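Local coordinates for protein paraflagellar rod component (Trypanosoma brucei, PDB 2Q0X) that is of unknown function but adopts the alpha/beta-hydrolase fold and belongs to a family of uncharacterised proteins, as a putative paraflagellar rod component, at residues Val30-Met35 and Gly99-Asp104; Cys40-Gly45 and Asp95-Ile100; Leu112-Thr115 and Leu121-Glu124; Glu124-Ser129 and Ser133-Val138. All coordinates share one frame; numbering follows the deposited sequence.

Contact 1. Residues Val30-Met35 and Gly99-Asp104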
loop_
_atom_site.group_PDB
_atom_site.type_symbol
_atom_site.label_atom_id
_atom_site.label_comp_id
_atom_site.label_asym_id
_atom_site.label_seq_id
_atom_site.Cartn_x
_atom_site.Cartn_y
_atom_site.Cartn_z
ATOM N N VAL A 30 -1.132 7.636 6.435
ATOM C CA VAL A 30 -1.389 8.989 6.015
ATOM C C VAL A 30 -0.073 9.743 6.155
ATOM O O VAL A 30 0.536 9.745 7.222
ATOM C CB VAL A 30 -2.477 9.684 6.903
ATOM C CG1 VAL A 30 -2.754 11.074 6.382
ATOM C CG2 VAL A 30 -3.780 8.845 6.989
ATOM N N PHE A 31 0.356 10.368 5.077
ATOM C CA PHE A 31 1.567 11.181 5.070
ATOM C C PHE A 31 1.188 12.651 4.886
ATOM O O PHE A 31 0.643 13.017 3.854
ATOM C CB PHE A 31 2.491 10.747 3.928
ATOM C CG PHE A 31 3.818 11.434 3.935
ATOM C CD1 PHE A 31 4.163 12.309 2.932
ATOM C CD2 PHE A 31 4.744 11.173 4.952
ATOM C CE1 PHE A 31 5.405 12.938 2.948
ATOM C CE2 PHE A 31 5.959 11.799 4.975
ATOM C CZ PHE A 31 6.296 12.678 3.969
ATOM N N MET A 32 1.503 13.475 5.886
ATOM C CA MET A 32 1.217 14.911 5.862
ATOM C C MET A 32 2.500 15.743 5.652
ATOM O O MET A 32 3.522 15.475 6.269
ATOM C CB MET A 32 0.602 15.334 7.186
ATOM C CG MET A 32 -0.442 14.363 7.739
ATOM S SD MET A 32 -1.176 14.958 9.266
ATOM C CE MET A 32 0.179 14.877 10.405
ATOM N N MET A 33 2.408 16.774 4.811
ATOM C CA MET A 33 3.519 17.707 4.579
ATOM C C MET A 33 3.049 19.127 4.835
ATOM O O MET A 33 1.948 19.500 4.412
ATOM C CB MET A 33 4.035 17.610 3.143
ATOM C CG MET A 33 4.551 16.255 2.797
ATOM S SD MET A 33 4.811 16.056 1.048
ATOM C CE MET A 33 6.255 17.045 0.842
ATOM N N ASN A 34 3.872 19.898 5.539
ATOM C CA ASN A 34 3.665 21.342 5.686
ATOM C C ASN A 34 2.370 21.696 6.394
ATOM O O ASN A 34 1.572 22.492 5.914
ATOM C CB ASN A 34 3.742 22.023 4.308
ATOM C CG ASN A 34 5.046 21.679 3.580
ATOM O OD1 ASN A 34 6.121 21.757 4.175
ATOM N ND2 ASN A 34 4.946 21.258 2.314
ATOM N N MET A 35 2.202 21.093 7.568
ATOM C CA MET A 35 1.004 21.257 8.371
ATOM C C MET A 35 1.026 22.540 9.195
ATOM O O MET A 35 0.154 22.741 10.022
ATOM C CB MET A 35 0.833 20.046 9.299
ATOM C CG MET A 35 0.668 18.726 8.559
ATOM S SD MET A 35 -0.843 18.680 7.570
ATOM C CE MET A 35 -2.085 18.390 8.858
ATOM N N GLY A 99 -12.467 13.878 9.004
ATOM C CA GLY A 99 -12.789 14.159 10.381
ATOM C C GLY A 99 -11.595 14.300 11.315
ATOM O O GLY A 99 -11.537 15.234 12.140
ATOM N N ILE A 100 -10.658 13.364 11.215
ATOM C CA ILE A 100 -9.416 13.418 11.987
ATOM C C ILE A 100 -8.617 14.686 11.670
ATOM O O ILE A 100 -8.168 15.394 12.559
ATOM C CB ILE A 100 -8.548 12.176 11.704
ATOM C CG1 ILE A 100 -9.137 10.952 12.407
ATOM C CG2 ILE A 100 -7.057 12.418 12.093
ATOM C CD1 ILE A 100 -8.675 9.624 11.753
ATOM N N LEU A 101 -8.451 14.985 10.397
ATOM C CA LEU A 101 -7.714 16.183 10.003
ATOM C C LEU A 101 -8.337 17.486 10.532
ATOM O O LEU A 101 -7.633 18.407 10.982
ATOM C CB LEU A 101 -7.628 16.255 8.483
ATOM C CG LEU A 101 -6.713 15.226 7.815
ATOM C CD1 LEU A 101 -6.900 15.236 6.321
ATOM C CD2 LEU A 101 -5.232 15.498 8.195
ATOM N N LEU A 102 -9.663 17.562 10.449
ATOM C CA LEU A 102 -10.383 18.742 10.903
ATOM C C LEU A 102 -10.223 18.908 12.398
ATOM O O LEU A 102 -9.797 19.963 12.856
ATOM C CB LEU A 102 -11.860 18.675 10.522
ATOM C CG LEU A 102 -12.187 18.699 9.027
ATOM C CD1 LEU A 102 -13.699 18.541 8.802
ATOM C CD2 LEU A 102 -11.663 19.959 8.361
ATOM N N ARG A 103 -10.530 17.880 13.178
ATOM C CA ARG A 103 -10.497 18.089 14.633
ATOM C C ARG A 103 -9.095 17.979 15.227
ATOM O O ARG A 103 -8.765 18.728 16.150
ATOM C CB ARG A 103 -11.521 17.248 15.419
ATOM C CG ARG A 103 -11.963 15.951 14.803
ATOM C CD ARG A 103 -12.823 15.120 15.734
ATOM N NE ARG A 103 -12.136 14.841 17.002
ATOM C CZ ARG A 103 -11.173 13.935 17.197
ATOM N NH1 ARG A 103 -10.728 13.154 16.211
ATOM N NH2 ARG A 103 -10.652 13.808 18.412
ATOM N N ASP A 104 -8.262 17.087 14.695
ATOM C CA ASP A 104 -6.973 16.808 15.339
ATOM C C ASP A 104 -5.778 17.571 14.769
ATOM O O ASP A 104 -4.784 17.730 15.466
ATOM C CB ASP A 104 -6.706 15.305 15.394
ATOM C CG ASP A 104 -7.747 14.564 16.217
ATOM O OD1 ASP A 104 -8.289 15.157 17.172
ATOM O OD2 ASP A 104 -8.029 13.386 15.922
#

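Contact 2. Residues Cys40-Gly45 and Asp95-Ile100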
loop_
_atom_site.group_PDB
_atom_site.type_symbol
_atom_site.label_atom_id
_atom_site.label_comp_id
_atom_site.label_asym_id
_atom_site.label_seq_id
_atom_site.Cartn_x
_atom_site.Cartn_y
_atom_site.Cartn_z
ATOM N N CYS A 40 -5.757 21.980 4.066
ATOM C CA CYS A 40 -4.977 21.017 3.304
ATOM C C CYS A 40 -5.603 20.591 1.990
ATOM O O CYS A 40 -6.824 20.530 1.850
ATOM C CB CYS A 40 -4.675 19.766 4.158
ATOM S SG CYS A 40 -6.110 18.768 4.668
ATOM N N VAL A 41 -4.735 20.290 1.025
ATOM C CA VAL A 41 -5.105 19.450 -0.095
ATOM C C VAL A 41 -4.919 17.975 0.309
ATOM O O VAL A 41 -3.860 17.591 0.797
ATOM C CB VAL A 41 -4.265 19.770 -1.331
ATOM C CG1 VAL A 41 -4.577 18.783 -2.459
ATOM C CG2 VAL A 41 -4.527 21.223 -1.757
ATOM N N LEU A 42 -5.979 17.179 0.150
ATOM C CA LEU A 42 -5.967 15.770 0.451
ATOM C C LEU A 42 -6.100 14.985 -0.844
ATOM O O LEU A 42 -7.107 15.107 -1.568
ATOM C CB LEU A 42 -7.113 15.418 1.389
ATOM C CG LEU A 42 -7.349 13.935 1.716
ATOM C CD1 LEU A 42 -6.081 13.293 2.261
ATOM C CD2 LEU A 42 -8.555 13.777 2.700
ATOM N N TRP A 43 -5.108 14.129 -1.085
ATOM C CA TRP A 43 -5.041 13.317 -2.286
ATOM C C TRP A 43 -5.410 11.847 -2.017
ATOM O O TRP A 43 -4.911 11.232 -1.092
ATOM C CB TRP A 43 -3.643 13.385 -2.905
ATOM C CG TRP A 43 -3.502 12.446 -4.061
ATOM C CD1 TRP A 43 -3.939 12.648 -5.338
ATOM C CD2 TRP A 43 -2.919 11.140 -4.044
ATOM N NE1 TRP A 43 -3.659 11.563 -6.110
ATOM C CE2 TRP A 43 -3.040 10.615 -5.337
ATOM C CE3 TRP A 43 -2.313 10.363 -3.058
ATOM C CZ2 TRP A 43 -2.564 9.358 -5.676
ATOM C CZ3 TRP A 43 -1.853 9.112 -3.396
ATOM C CH2 TRP A 43 -1.982 8.622 -4.692
ATOM N N VAL A 44 -6.271 11.310 -2.868
ATOM C CA VAL A 44 -6.565 9.892 -2.920
ATOM C C VAL A 44 -6.510 9.475 -4.398
ATOM O O VAL A 44 -6.890 10.220 -5.291
ATOM C CB VAL A 44 -7.960 9.554 -2.200
ATOM C CG1 VAL A 44 -9.120 10.068 -2.937
ATOM C CG2 VAL A 44 -8.088 8.075 -1.969
ATOM N N GLY A 45 -6.010 8.287 -4.651
ATOM C CA GLY A 45 -5.762 7.841 -6.011
ATOM C C GLY A 45 -6.375 6.507 -6.328
ATOM O O GLY A 45 -7.245 5.986 -5.596
ATOM N N ASP A 95 -13.605 9.666 4.648
ATOM C CA ASP A 95 -14.372 10.635 5.440
ATOM C C ASP A 95 -13.952 10.673 6.905
ATOM O O ASP A 95 -13.887 11.736 7.514
ATOM C CB ASP A 95 -15.868 10.363 5.339
ATOM C CG ASP A 95 -16.696 11.624 5.530
ATOM O OD1 ASP A 95 -16.272 12.697 5.023
ATOM O OD2 ASP A 95 -17.747 11.534 6.204
ATOM N N ASP A 96 -13.658 9.498 7.452
ATOM C CA ASP A 96 -13.060 9.364 8.779
ATOM C C ASP A 96 -11.710 10.098 8.878
ATOM O O ASP A 96 -11.396 10.706 9.897
ATOM C CB ASP A 96 -12.866 7.876 9.145
ATOM C CG ASP A 96 -14.194 7.088 9.210
ATOM O OD1 ASP A 96 -15.271 7.728 9.346
ATOM O OD2 ASP A 96 -14.161 5.823 9.132
ATOM N N LEU A 97 -10.897 10.036 7.831
ATOM C CA LEU A 97 -9.634 10.783 7.825
ATOM C C LEU A 97 -9.901 12.296 7.791
ATOM O O LEU A 97 -9.281 13.054 8.535
ATOM C CB LEU A 97 -8.746 10.356 6.647
ATOM C CG LEU A 97 -7.455 11.158 6.475
ATOM C CD1 LEU A 97 -6.655 11.198 7.811
ATOM C CD2 LEU A 97 -6.611 10.672 5.261
ATOM N N ILE A 98 -10.832 12.725 6.944
ATOM C CA ILE A 98 -11.226 14.131 6.909
ATOM C C ILE A 98 -11.614 14.630 8.309
ATOM O O ILE A 98 -11.135 15.671 8.753
ATOM C CB ILE A 98 -12.348 14.398 5.891
ATOM C CG1 ILE A 98 -11.838 14.135 4.466
ATOM C CG2 ILE A 98 -12.871 15.849 6.006
ATOM C CD1 ILE A 98 -12.955 14.188 3.379
ATOM N N GLY A 99 -12.467 13.878 9.004
ATOM C CA GLY A 99 -12.789 14.159 10.381
ATOM C C GLY A 99 -11.595 14.300 11.315
ATOM O O GLY A 99 -11.537 15.234 12.140
ATOM N N ILE A 100 -10.658 13.364 11.215
ATOM C CA ILE A 100 -9.416 13.418 11.987
ATOM C C ILE A 100 -8.617 14.686 11.670
ATOM O O ILE A 100 -8.168 15.394 12.559
ATOM C CB ILE A 100 -8.548 12.176 11.704
ATOM C CG1 ILE A 100 -9.137 10.952 12.407
ATOM C CG2 ILE A 100 -7.057 12.418 12.093
ATOM C CD1 ILE A 100 -8.675 9.624 11.753
#

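Contact 3. Residues Leu112-Thr115 and Leu121-Glu124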
loop_
_atom_site.group_PDB
_atom_site.type_symbol
_atom_site.label_atom_id
_atom_site.label_comp_id
_atom_site.label_asym_id
_atom_site.label_seq_id
_atom_site.Cartn_x
_atom_site.Cartn_y
_atom_site.Cartn_z
ATOM N N LEU A 112 -10.267 18.510 -1.808
ATOM C CA LEU A 112 -10.155 17.094 -2.171
ATOM C C LEU A 112 -9.597 16.946 -3.584
ATOM O O LEU A 112 -10.137 17.518 -4.524
ATOM C CB LEU A 112 -11.508 16.376 -2.097
ATOM C CG LEU A 112 -11.863 15.523 -0.873
ATOM C CD1 LEU A 112 -13.210 14.797 -1.085
ATOM C CD2 LEU A 112 -10.778 14.526 -0.564
ATOM N N PHE A 113 -8.539 16.144 -3.712
ATOM C CA PHE A 113 -7.820 15.946 -4.944
ATOM C C PHE A 113 -7.783 14.433 -5.229
ATOM O O PHE A 113 -7.240 13.659 -4.452
ATOM C CB PHE A 113 -6.421 16.556 -4.761
ATOM C CG PHE A 113 -5.481 16.399 -5.931
ATOM C CD1 PHE A 113 -4.116 16.446 -5.709
ATOM C CD2 PHE A 113 -5.939 16.240 -7.239
ATOM C CE1 PHE A 113 -3.205 16.298 -6.756
ATOM C CE2 PHE A 113 -5.042 16.111 -8.300
ATOM C CZ PHE A 113 -3.675 16.137 -8.054
ATOM N N ALA A 114 -8.406 14.010 -6.321
ATOM C CA ALA A 114 -8.379 12.599 -6.696
ATOM C C ALA A 114 -7.834 12.447 -8.079
ATOM O O ALA A 114 -8.116 13.252 -8.952
ATOM C CB ALA A 114 -9.756 11.962 -6.615
ATOM N N THR A 115 -7.022 11.406 -8.250
ATOM C CA THR A 115 -6.566 10.964 -9.546
ATOM C C THR A 115 -7.101 9.571 -9.804
ATOM O O THR A 115 -7.392 8.821 -8.872
ATOM C CB THR A 115 -5.020 10.921 -9.611
ATOM O OG1 THR A 115 -4.508 10.156 -8.508
ATOM C CG2 THR A 115 -4.441 12.338 -9.619
ATOM N N LEU A 121 -14.378 7.709 -5.339
ATOM C CA LEU A 121 -14.561 7.942 -3.924
ATOM C C LEU A 121 -15.032 9.365 -3.655
ATOM O O LEU A 121 -15.796 9.595 -2.736
ATOM C CB LEU A 121 -13.268 7.649 -3.160
ATOM C CG LEU A 121 -12.635 6.264 -3.387
ATOM C CD1 LEU A 121 -11.572 6.012 -2.319
ATOM C CD2 LEU A 121 -13.675 5.150 -3.404
ATOM N N VAL A 122 -14.572 10.321 -4.457
ATOM C CA VAL A 122 -14.897 11.704 -4.221
ATOM C C VAL A 122 -16.388 11.959 -4.450
ATOM O O VAL A 122 -16.997 12.671 -3.659
ATOM C CB VAL A 122 -13.999 12.659 -5.048
ATOM C CG1 VAL A 122 -14.518 14.116 -4.997
ATOM C CG2 VAL A 122 -12.558 12.587 -4.547
ATOM N N PHE A 123 -16.977 11.367 -5.499
ATOM C CA PHE A 123 -18.393 11.592 -5.789
ATOM C C PHE A 123 -19.266 11.023 -4.680
ATOM O O PHE A 123 -20.225 11.671 -4.236
ATOM C CB PHE A 123 -18.807 11.034 -7.162
ATOM C CG PHE A 123 -18.257 11.826 -8.327
ATOM C CD1 PHE A 123 -18.734 13.101 -8.596
ATOM C CD2 PHE A 123 -17.244 11.305 -9.137
ATOM C CE1 PHE A 123 -18.234 13.838 -9.658
ATOM C CE2 PHE A 123 -16.742 12.040 -10.200
ATOM C CZ PHE A 123 -17.238 13.304 -10.463
ATOM N N GLU A 124 -18.897 9.827 -4.222
ATOM C CA GLU A 124 -19.529 9.166 -3.083
ATOM C C GLU A 124 -19.377 9.966 -1.785
ATOM O O GLU A 124 -20.348 10.150 -1.036
ATOM C CB GLU A 124 -18.925 7.770 -2.932
ATOM C CG GLU A 124 -19.569 6.906 -1.898
ATOM C CD GLU A 124 -21.025 6.611 -2.183
ATOM O OE1 GLU A 124 -21.422 6.530 -3.382
ATOM O OE2 GLU A 124 -21.766 6.449 -1.189
#

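Contact 4. Residues Glu124-Ser129 and Ser133-Val138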
loop_
_atom_site.group_PDB
_atom_site.type_symbol
_atom_site.label_atom_id
_atom_site.label_comp_id
_atom_site.label_asym_id
_atom_site.label_seq_id
_atom_site.Cartn_x
_atom_site.Cartn_y
_atom_site.Cartn_z
ATOM N N GLU A 124 -18.897 9.827 -4.222
ATOM C CA GLU A 124 -19.529 9.166 -3.083
ATOM C C GLU A 124 -19.377 9.966 -1.785
ATOM O O GLU A 124 -20.348 10.150 -1.036
ATOM C CB GLU A 124 -18.925 7.770 -2.932
ATOM C CG GLU A 124 -19.569 6.906 -1.898
ATOM C CD GLU A 124 -21.025 6.611 -2.183
ATOM O OE1 GLU A 124 -21.422 6.530 -3.382
ATOM O OE2 GLU A 124 -21.766 6.449 -1.189
ATOM N N LEU A 125 -18.165 10.456 -1.536
ATOM C CA LEU A 125 -17.889 11.329 -0.393
ATOM C C LEU A 125 -18.774 12.558 -0.403
ATOM O O LEU A 125 -19.444 12.829 0.567
ATOM C CB LEU A 125 -16.420 11.800 -0.361
ATOM C CG LEU A 125 -15.449 11.058 0.564
ATOM C CD1 LEU A 125 -14.013 11.603 0.429
ATOM C CD2 LEU A 125 -15.914 11.165 1.970
ATOM N N LEU A 126 -18.734 13.301 -1.502
ATOM C CA LEU A 126 -19.437 14.578 -1.633
ATOM C C LEU A 126 -20.961 14.496 -1.446
ATOM O O LEU A 126 -21.574 15.464 -1.015
ATOM C CB LEU A 126 -19.100 15.244 -2.972
ATOM C CG LEU A 126 -17.866 16.156 -2.931
ATOM C CD1 LEU A 126 -16.699 15.496 -2.286
ATOM C CD2 LEU A 126 -17.482 16.560 -4.310
ATOM N N GLU A 127 -21.562 13.344 -1.739
ATOM C CA GLU A 127 -22.973 13.154 -1.494
ATOM C C GLU A 127 -23.282 12.694 -0.067
ATOM O O GLU A 127 -24.358 12.990 0.433
ATOM C CB GLU A 127 -23.616 12.236 -2.545
ATOM C CG GLU A 127 -23.247 10.753 -2.502
ATOM C CD GLU A 127 -24.155 9.888 -3.413
ATOM O OE1 GLU A 127 -24.466 8.710 -3.038
ATOM O OE2 GLU A 127 -24.556 10.393 -4.500
ATOM N N ASN A 128 -22.344 12.017 0.600
ATOM C CA ASN A 128 -22.600 11.422 1.921
ATOM C C ASN A 128 -21.694 11.884 3.082
ATOM O O ASN A 128 -21.848 11.391 4.202
ATOM C CB ASN A 128 -22.501 9.889 1.817
ATOM C CG ASN A 128 -23.634 9.275 0.997
ATOM O OD1 ASN A 128 -24.815 9.545 1.234
ATOM N ND2 ASN A 128 -23.270 8.447 0.020
ATOM N N SER A 129 -20.752 12.796 2.842
ATOM C CA SER A 129 -19.813 13.181 3.898
ATOM C C SER A 129 -20.505 13.751 5.152
ATOM O O SER A 129 -21.491 14.480 5.052
ATOM C CB SER A 129 -18.810 14.209 3.393
ATOM O OG SER A 129 -17.863 14.541 4.397
ATOM N N SER A 133 -19.339 20.685 4.788
ATOM C CA SER A 133 -19.104 22.130 4.963
ATOM C C SER A 133 -17.627 22.503 4.959
ATOM O O SER A 133 -17.263 23.636 4.664
ATOM C CB SER A 133 -19.742 22.647 6.262
ATOM O OG SER A 133 -21.160 22.503 6.232
ATOM N N SER A 134 -16.776 21.548 5.307
ATOM C CA SER A 134 -15.343 21.773 5.339
ATOM C C SER A 134 -14.624 21.380 4.029
ATOM O O SER A 134 -13.437 21.672 3.849
ATOM C CB SER A 134 -14.763 21.069 6.570
ATOM O OG SER A 134 -15.339 21.623 7.755
ATOM N N ILE A 135 -15.337 20.741 3.099
ATOM C CA ILE A 135 -14.761 20.382 1.797
ATOM C C ILE A 135 -15.071 21.531 0.809
ATOM O O ILE A 135 -16.192 21.653 0.301
ATOM C CB ILE A 135 -15.286 18.997 1.324
ATOM C CG1 ILE A 135 -14.918 17.925 2.369
ATOM C CG2 ILE A 135 -14.725 18.637 -0.073
ATOM C CD1 ILE A 135 -15.593 16.571 2.188
ATOM N N THR A 136 -14.098 22.415 0.592
ATOM C CA THR A 136 -14.355 23.705 -0.066
ATOM C C THR A 136 -13.917 23.761 -1.529
ATOM O O THR A 136 -14.246 24.693 -2.253
ATOM C CB THR A 136 -13.696 24.877 0.704
ATOM O OG1 THR A 136 -12.313 24.601 0.887
ATOM C CG2 THR A 136 -14.346 25.102 2.066
ATOM N N ARG A 137 -13.171 22.762 -1.960
ATOM C CA ARG A 137 -12.693 22.684 -3.338
ATOM C C ARG A 137 -12.524 21.241 -3.673
ATOM O O ARG A 137 -12.190 20.435 -2.823
ATOM C CB ARG A 137 -11.332 23.389 -3.536
ATOM C CG ARG A 137 -11.389 24.896 -3.641
ATOM C CD ARG A 137 -11.227 25.552 -2.285
ATOM N NE ARG A 137 -12.044 26.776 -2.139
ATOM C CZ ARG A 137 -11.557 28.000 -2.206
ATOM N NH1 ARG A 137 -10.280 28.195 -2.454
ATOM N NH2 ARG A 137 -12.334 29.029 -2.024
ATOM N N VAL A 138 -12.767 20.926 -4.934
ATOM C CA VAL A 138 -12.551 19.602 -5.447
ATOM C C VAL A 138 -11.696 19.704 -6.714
ATOM O O VAL A 138 -11.916 20.559 -7.560
ATOM C CB VAL A 138 -13.893 18.874 -5.709
ATOM C CG1 VAL A 138 -13.651 17.529 -6.323
ATOM C CG2 VAL A 138 -14.720 18.735 -4.370
#

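Contact 1. Residues Val30-Met35 and Gly99-Asp104
Two methionines, Met32 and Met35, bear on one methyl group of Leu101, and these apolar touches are the whole of the contact. From the end of strand 26-33, Met32 points toward the helix and sets SD 4.2 Å from Leu101 CD2. Met35, in the turn just after the strand, reaches the same methyl with its terminal carbon: CE lies 4.3 Å from Leu101 CD2. Its three side-chain torsions all turn in the same sense (-61°, -64° and -77°), so the chain curls over and delivers CE beside the sulfur end of Met32. His105 lies against both methionines, while Pro12 of the second subunit packs on Met32.

Within the helix, Asp104 N donates to Ile100 O at 2.7 Å in the last turn.

The sheet side of the contact is held by backbone bonds from strand 26-33 to strands 13-21 and 69-73. What results is the C-terminal end of helix 87-104 resting on the mixed central sheet of an alpha/beta-hydrolase fold, near the edge where the antiparallel strands lie.

Contact 2. Residues Cys40-Gly45 and Asp95-Ile100
Leu42 turns toward Leu97 and Ile98, and its strand neighbour Trp43 sends its indole the other way, off the opposite side of strand 40-44. One face of that ring carries Gly45 N, 3.7 Å above the plane and displaced toward the rim. Phe57 and Phe113 each meet the indole edge-to-face, and its NE1 is hydrogen-bonded to Thr115 OG1, which ties the ring to strand 110-115.

On the helix-facing side Leu42 carries everything. Its CG is anti to the backbone N (chi1 174°), which carries CG out toward helix 87-104, and the fork there sends one methyl to each of two residues. CD1 goes to Leu97, 4.0 Å from its CD2; CD2 goes to Ile98, 3.7 Å from its CG1. Leu97 points toward the strand and repeats the same extended first torsion, whereas Ile98 leaves the helix at a slant and offers the methylene of its longer branch instead of a methyl. In both pairs the side chains cross obliquely, so Leu42 lies over the junction between two successive helix residues. The CA atoms of Leu42 and Ile98 stand 8.5 Å apart.

Helix 87-104 here covers one face of the central parallel strands of an alpha/beta-hydrolase sheet. Asp95 faces away from the strand, its carboxylate taken up by Ser129 OG and Ala130 N. With all three touching residues buried and apolar, the helix is held to this strand by van der Waals packing and exclusion of water, and directional bonding is left to the sheet and to the helix's other flank.

Contact 3. Residues Leu112-Thr115 and Leu121-Glu124
Strand 110-115 and helix 119-128 come close here, with the CA atoms of Ala114 and Val122 only 7.0 Å apart. Val122 points at the strand and fills the gap between two residues on the same face of it. Its CG2 presses on the CB of Ala114 at 3.5 Å and also lies 4.2 Å from Leu112 CD1. The second branch, CG1, is anti to the backbone N (chi1 169°) and stands 4.2 Å from that same Leu112 CD1, which therefore sits against the fork of the valine, equally far from both branches. The small side chain of Ala114 is consistent with so close an approach.

These two elements open the beta-alpha-beta unit completed by strand 135-143. The turn between this central strand and the helix after it corresponds to the position of the nucleophile elbow in catalytic alpha/beta hydrolases; no activity is established for this protein.

Leu112 and Val122 run past each other in opposite senses. The leucine's first torsion, -100°, departs from a staggered position, and its end also packs on Leu125 and Leu126 one turn further along the helix. Val122 in turn touches Val138 and Leu140 of the neighbouring strand. Phe113, pointing away from the helix, packs on Ile139 of that strand.

Contact 4. Residues Glu124-Ser129 and Ser133-Val138
Helix 119-128 ends at Asn128, Ser129 leaves helical geometry, and a short loop brings the chain back into strand 135-143, with the CA atoms of Leu126 and Ile135 8.2 Å apart. This is the return half of a beta-alpha-beta crossover in the alpha/beta-hydrolase sheet.

Leu126 does most of the work from the helix. Its CB leaves the backbone at a slant, but its two methyls swing in: CD2 meets Val138 CG2 tip to tip at 3.5 Å, while CD1 rests more loosely, 4.3 Å from Ile135 CG2. The two branches thus bridge separate residues of the strand. Val222 and Ile223 cover Leu126 as well.

Away from the interface, the amide of Asn128 makes weak hydrogen bonds to the carboxylates of Glu124 and Glu127 in the last helical turn. Arg137, projecting from the strand, forms a salt bridge with Asp295 of the C-terminal helix.

At the loop end, Ser129 has OG anti to its backbone N (chi1 -177°), beside its carbonyl carbon. That hydroxyl is gripped by Asp95 OD1 and by the backbone N of His131, and against its flank lies a methyl: Ile135 CD1, 3.8 Å from Ser129 OG.

All four contacts pin helices to one mixed sheet, and they come in two pairs. Contacts 1 and 2 share helix 87-104, their centres about 8 Å apart; contacts 3 and 4, about 9 Å apart, share helix 119-128. Along the chain both members of the first pair close before contact 3 opens, and contact 4 starts where contact 3 ends. The pairs are joined through neighbouring strands 40-44 and 110-115, where Leu42 O and Phe113 N are 2.8 Å apart, and helix to helix through Ile98 and Leu125. The centre of contact 1 lies about 19 Å from the centre of the chain, that of contact 3 about 4 Å. Together they fix two helices on the hydrolase-fold core.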